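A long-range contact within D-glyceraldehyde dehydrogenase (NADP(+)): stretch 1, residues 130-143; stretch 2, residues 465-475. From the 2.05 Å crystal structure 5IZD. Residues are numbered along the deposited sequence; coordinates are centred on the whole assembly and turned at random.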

# COMPACT_ATOMS: atom_id res chain seq x y z
N ARG A 130 -11.05 -4.39 -20.26
CA ARG A 130 -10.67 -3.05 -19.89
C ARG A 130 -9.83 -3.10 -18.61
O ARG A 130 -10.13 -3.88 -17.69
N LYS A 131 -8.81 -2.27 -18.56
CA LYS A 131 -8.01 -2.03 -17.34
C LYS A 131 -7.78 -0.54 -17.17
O LYS A 131 -7.88 0.23 -18.14
N ILE A 132 -7.47 -0.13 -15.95
CA ILE A 132 -7.10 1.25 -15.66
C ILE A 132 -5.67 1.25 -15.07
O ILE A 132 -5.43 0.69 -14.02
N PHE A 133 -4.73 1.83 -15.80
CA PHE A 133 -3.34 1.87 -15.37
C PHE A 133 -3.12 3.19 -14.65
O PHE A 133 -3.40 4.28 -15.18
N GLN A 134 -2.61 3.12 -13.43
CA GLN A 134 -2.30 4.37 -12.72
C GLN A 134 -0.81 4.55 -12.57
O GLN A 134 -0.21 3.84 -11.83
N TYR A 135 -0.23 5.51 -13.28
CA TYR A 135 1.21 5.74 -13.25
C TYR A 135 1.51 6.86 -12.26
O TYR A 135 0.69 7.74 -12.08
N LYS A 136 2.69 6.84 -11.68
CA LYS A 136 3.15 7.90 -10.81
C LYS A 136 4.30 8.57 -11.55
O LYS A 136 5.26 7.88 -11.91
N VAL A 137 4.14 9.87 -11.85
CA VAL A 137 5.08 10.61 -12.70
C VAL A 137 5.47 11.93 -11.99
O VAL A 137 4.71 12.45 -11.19
N PRO A 138 6.61 12.50 -12.35
CA PRO A 138 6.94 13.79 -11.69
C PRO A 138 5.93 14.90 -12.05
O PRO A 138 5.27 14.83 -13.09
N TYR A 139 5.76 15.87 -11.16
CA TYR A 139 5.00 17.11 -11.45
C TYR A 139 5.69 17.95 -12.50
O TYR A 139 5.04 18.68 -13.22
N GLY A 140 7.01 17.89 -12.55
CA GLY A 140 7.73 18.76 -13.49
C GLY A 140 8.70 19.67 -12.79
O GLY A 140 9.66 19.15 -12.29
N ILE A 141 8.44 20.98 -12.75
CA ILE A 141 9.30 21.94 -12.08
C ILE A 141 8.92 22.28 -10.65
O ILE A 141 7.83 22.82 -10.41
N VAL A 142 9.80 21.92 -9.73
CA VAL A 142 9.63 22.12 -8.28
C VAL A 142 10.41 23.40 -7.88
O VAL A 142 11.59 23.53 -8.24
N VAL A 143 9.75 24.30 -7.18
CA VAL A 143 10.36 25.42 -6.53
C VAL A 143 10.44 25.08 -5.04
O VAL A 143 9.41 24.64 -4.38
N SER A 465 5.95 10.63 -1.88
CA SER A 465 4.83 10.52 -2.85
C SER A 465 4.14 11.87 -3.16
O SER A 465 3.56 12.01 -4.21
N GLU A 466 4.37 12.91 -2.32
CA GLU A 466 3.84 14.24 -2.61
C GLU A 466 4.48 14.84 -3.84
O GLU A 466 3.91 15.77 -4.43
N TYR A 467 5.65 14.34 -4.23
CA TYR A 467 6.34 14.85 -5.42
C TYR A 467 6.04 14.08 -6.73
O TYR A 467 6.62 14.37 -7.81
N LEU A 468 5.15 13.10 -6.63
CA LEU A 468 4.68 12.33 -7.78
C LEU A 468 3.19 12.62 -8.00
O LEU A 468 2.39 12.70 -7.06
N LYS A 469 2.84 12.76 -9.28
CA LYS A 469 1.46 12.85 -9.71
C LYS A 469 0.95 11.53 -10.27
O LYS A 469 1.60 10.95 -11.13
N LEU A 470 -0.22 11.11 -9.83
CA LEU A 470 -0.88 9.91 -10.30
C LEU A 470 -1.66 10.30 -11.54
O LEU A 470 -2.31 11.29 -11.54
N LYS A 471 -1.58 9.53 -12.61
CA LYS A 471 -2.35 9.81 -13.85
C LYS A 471 -2.93 8.47 -14.29
O LYS A 471 -2.30 7.45 -14.02
N ASN A 472 -4.09 8.46 -14.96
CA ASN A 472 -4.78 7.22 -15.33
C ASN A 472 -4.80 7.04 -16.83
O ASN A 472 -4.97 7.99 -17.60
N ILE A 473 -4.69 5.79 -17.23
CA ILE A 473 -4.87 5.41 -18.59
C ILE A 473 -5.92 4.27 -18.62
O ILE A 473 -5.67 3.20 -18.08
N TYR A 474 -7.03 4.53 -19.28
CA TYR A 474 -8.17 3.64 -19.37
C TYR A 474 -8.00 2.99 -20.73
O TYR A 474 -7.99 3.68 -21.75
N VAL A 475 -7.83 1.67 -20.78
CA VAL A 475 -7.62 1.03 -22.06
C VAL A 475 -8.73 0.02 -22.29
O VAL A 475 -9.03 -0.73 -21.38

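The backbone pairing sets the face of the sheet to which each paired side chain sets out. The strand through Lys131 to Val137 runs antiparallel to the strand through Lys469 to Val475, their directions 144° apart, and Lys131, Phe133, Tyr135 and Val137 each exchange two N-H to O hydrogen bonds with Val475, Ile473, Lys471 and Lys469 respectively. The shortest runs from Lys469 N to Val137 O, 2.7 Å with an angle of 165° at the hydrogen; the longest, from Lys131 N to Val475 O, measures 3.2 Å. Because successive residues of a strand alternate, these eight residues send their side chains to one face of the sheet, while Ile132, Gln134, Lys136, Leu470, Asn472 and Tyr474 occupy the other. Side chains therefore meet as neighbours on a common face rather than by pointing across the gap between the strands.

Three C-H to ring contacts can be judged by the offset from the ring normal. Ile132 (chi1 m, chi2 t) lays CG1 over a face of the Tyr474 ring (chi1 m), 4.0 Å from its centroid and 26° off the normal; its CD1 also comes within 3.3 Å of Tyr474 CE2. On the Phe133 face, Ile473 carries CD1 over the Tyr135 ring, 4.2 Å from the centroid and 16° off the normal. Its chi1 is m, but chi2, at 92°, lies between wells. The best centred of the three is Lys469 CB, 4.1 Å from the centroid of the Tyr139 ring and only 11° off its normal. Tyr139 lies beyond the paired residues; its CA-to-CB bond points sideways, yet chi1 m brings the ring back against stretch 2. Its edge meets the Tyr467 carbonyl, with Tyr139 CD1 3.5 Å from Tyr467 O.

Other contacts are between apolar side chains or the aliphatic parts of polar ones. Phe133 (chi1 m) places CB 4.4 Å from Ile473 CB, and Val475 CG2 lies at the edge of its ring, 4.0 Å from Phe133 CE2. Leu470 (chi1 t, chi2 p) directs CD1 between two neighbours on its face, 3.8 Å from Gln134 CB and 3.7 Å from Lys136 CG. The aliphatic part of Lys471 serves in the same way: its CG is 4.0 Å from Tyr135 CB and its CD 3.9 Å from Val137 CG1. Farther along, Val142 (chi1 t) points toward stretch 2, and its CG1 approaches the edge of the Tyr467 ring, 4.3 Å from CE1.

Polar side-chain pairing between the stretches is limited to one hydrogen bond. Gln134 (chi1 m, chi2 t) donates from NE2 to Asn472 OD1 at 2.9 Å, with 167° at the hydrogen. The two residues form a non-hydrogen-bonded backbone pair, so their amides link side chains where the main chains do not. The ammonium groups of Lys136, Lys469 and Lys471 find hydrogen-bond partners elsewhere in the structure, leaving their methylenes to pack here. No water or bound group is needed to account for these contacts. The two stretches together bury 1169 Å², both sides summed.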

# COMPACT_ATOMS: atom_id res chain seq x y z
CB ARG A 130 -11.90 -2.19 -19.64
CG ARG A 130 -12.51 -1.66 -20.92
CD ARG A 130 -13.84 -0.98 -20.65
NE ARG A 130 -14.42 -0.52 -21.90
CZ ARG A 130 -15.44 0.32 -22.02
NH1 ARG A 130 -16.07 0.78 -20.95
NH2 ARG A 130 -15.86 0.65 -23.22
CB LYS A 131 -6.65 -2.78 -17.37
CG LYS A 131 -6.75 -4.32 -17.40
CD LYS A 131 -7.32 -4.88 -16.08
CE LYS A 131 -7.51 -6.38 -16.03
NZ LYS A 131 -8.62 -6.86 -16.92
CB ILE A 132 -8.14 1.87 -14.72
CG1 ILE A 132 -9.50 1.86 -15.40
CG2 ILE A 132 -7.75 3.32 -14.37
CD1 ILE A 132 -10.62 2.26 -14.46
CB PHE A 133 -2.41 1.68 -16.56
CG PHE A 133 -2.59 0.38 -17.25
CD1 PHE A 133 -2.03 -0.77 -16.73
CD2 PHE A 133 -3.43 0.26 -18.35
CE1 PHE A 133 -2.27 -2.01 -17.32
CE2 PHE A 133 -3.62 -0.96 -18.98
CZ PHE A 133 -3.04 -2.11 -18.45
CB GLN A 134 -3.04 4.38 -11.40
CG GLN A 134 -4.53 4.31 -11.65
CD GLN A 134 -5.35 4.21 -10.42
OE1 GLN A 134 -5.03 3.46 -9.50
NE2 GLN A 134 -6.42 4.98 -10.37
CB TYR A 135 1.74 6.20 -14.62
CG TYR A 135 1.87 5.16 -15.67
CD1 TYR A 135 1.13 4.00 -15.64
CD2 TYR A 135 2.76 5.33 -16.74
CE1 TYR A 135 1.25 3.06 -16.63
CE2 TYR A 135 2.87 4.36 -17.73
CZ TYR A 135 2.11 3.23 -17.66
OH TYR A 135 2.14 2.23 -18.58
CB LYS A 136 3.56 7.32 -9.48
CG LYS A 136 2.39 7.27 -8.54
CD LYS A 136 2.71 6.68 -7.21
CE LYS A 136 1.39 6.44 -6.53
NZ LYS A 136 1.58 5.82 -5.20
CB VAL A 137 4.48 10.94 -14.07
CG1 VAL A 137 4.19 9.70 -14.85
CG2 VAL A 137 3.23 11.79 -13.96
CB PRO A 138 8.37 14.11 -12.20
CG PRO A 138 8.71 13.09 -13.21
CD PRO A 138 7.68 12.01 -13.22
CB TYR A 139 4.78 18.00 -10.21
CG TYR A 139 3.68 17.54 -9.33
CD1 TYR A 139 3.89 16.53 -8.43
CD2 TYR A 139 2.43 18.11 -9.41
CE1 TYR A 139 2.86 16.08 -7.63
CE2 TYR A 139 1.36 17.67 -8.61
CZ TYR A 139 1.58 16.63 -7.75
OH TYR A 139 0.60 16.19 -6.93
CB ILE A 141 9.41 23.27 -12.86
CG1 ILE A 141 9.84 22.95 -14.29
CG2 ILE A 141 10.42 24.19 -12.16
CD1 ILE A 141 9.66 24.10 -15.25
CB VAL A 142 10.20 20.89 -7.50
CG1 VAL A 142 10.29 21.15 -6.02
CG2 VAL A 142 9.39 19.64 -7.78
CB VAL A 143 9.57 26.72 -6.74
CG1 VAL A 143 10.10 27.81 -5.83
CG2 VAL A 143 9.64 27.17 -8.19
CB SER A 465 3.83 9.41 -2.42
OG SER A 465 4.54 8.20 -2.40
CB GLU A 466 4.00 15.23 -1.42
CG GLU A 466 3.27 14.85 -0.13
CD GLU A 466 1.72 14.88 -0.17
OE1 GLU A 466 1.08 15.11 -1.24
OE2 GLU A 466 1.13 14.68 0.92
CB TYR A 467 7.84 14.84 -5.16
CG TYR A 467 8.27 15.81 -4.06
CD1 TYR A 467 8.57 17.13 -4.36
CD2 TYR A 467 8.37 15.40 -2.71
CE1 TYR A 467 9.01 18.02 -3.36
CE2 TYR A 467 8.78 16.29 -1.71
CZ TYR A 467 9.12 17.59 -2.04
OH TYR A 467 9.49 18.48 -1.06
CB LEU A 468 4.90 10.85 -7.52
CG LEU A 468 6.35 10.41 -7.45
CD1 LEU A 468 6.45 9.03 -6.81
CD2 LEU A 468 6.92 10.35 -8.85
CB LYS A 469 1.34 13.91 -10.80
CG LYS A 469 -0.09 14.18 -11.22
CD LYS A 469 -0.76 15.05 -10.17
CE LYS A 469 -2.23 15.23 -10.49
NZ LYS A 469 -2.73 16.15 -9.43
CB LEU A 470 -1.81 9.39 -9.22
CG LEU A 470 -2.25 7.92 -9.19
CD1 LEU A 470 -1.17 6.90 -9.30
CD2 LEU A 470 -3.12 7.60 -7.99
CB LYS A 471 -1.42 10.39 -14.94
CG LYS A 471 -0.51 9.39 -15.58
CD LYS A 471 0.62 9.96 -16.37
CE LYS A 471 0.27 10.93 -17.48
NZ LYS A 471 -0.42 10.33 -18.66
CB ASN A 472 -6.27 7.17 -14.88
CG ASN A 472 -6.49 7.69 -13.46
OD1 ASN A 472 -6.70 6.92 -12.50
ND2 ASN A 472 -6.45 9.03 -13.31
CB ILE A 473 -3.55 4.99 -19.25
CG1 ILE A 473 -2.48 6.08 -19.07
CG2 ILE A 473 -3.79 4.73 -20.72
CD1 ILE A 473 -1.60 5.92 -17.85
CB TYR A 474 -9.47 4.45 -19.36
CG TYR A 474 -9.95 4.97 -18.01
CD1 TYR A 474 -9.32 6.03 -17.37
CD2 TYR A 474 -11.08 4.40 -17.39
CE1 TYR A 474 -9.75 6.50 -16.14
CE2 TYR A 474 -11.57 4.88 -16.18
CZ TYR A 474 -10.88 5.92 -15.54
OH TYR A 474 -11.40 6.37 -14.37
CB VAL A 475 -6.26 0.30 -22.13
CG1 VAL A 475 -6.11 -0.35 -23.51
CG2 VAL A 475 -5.09 1.27 -21.94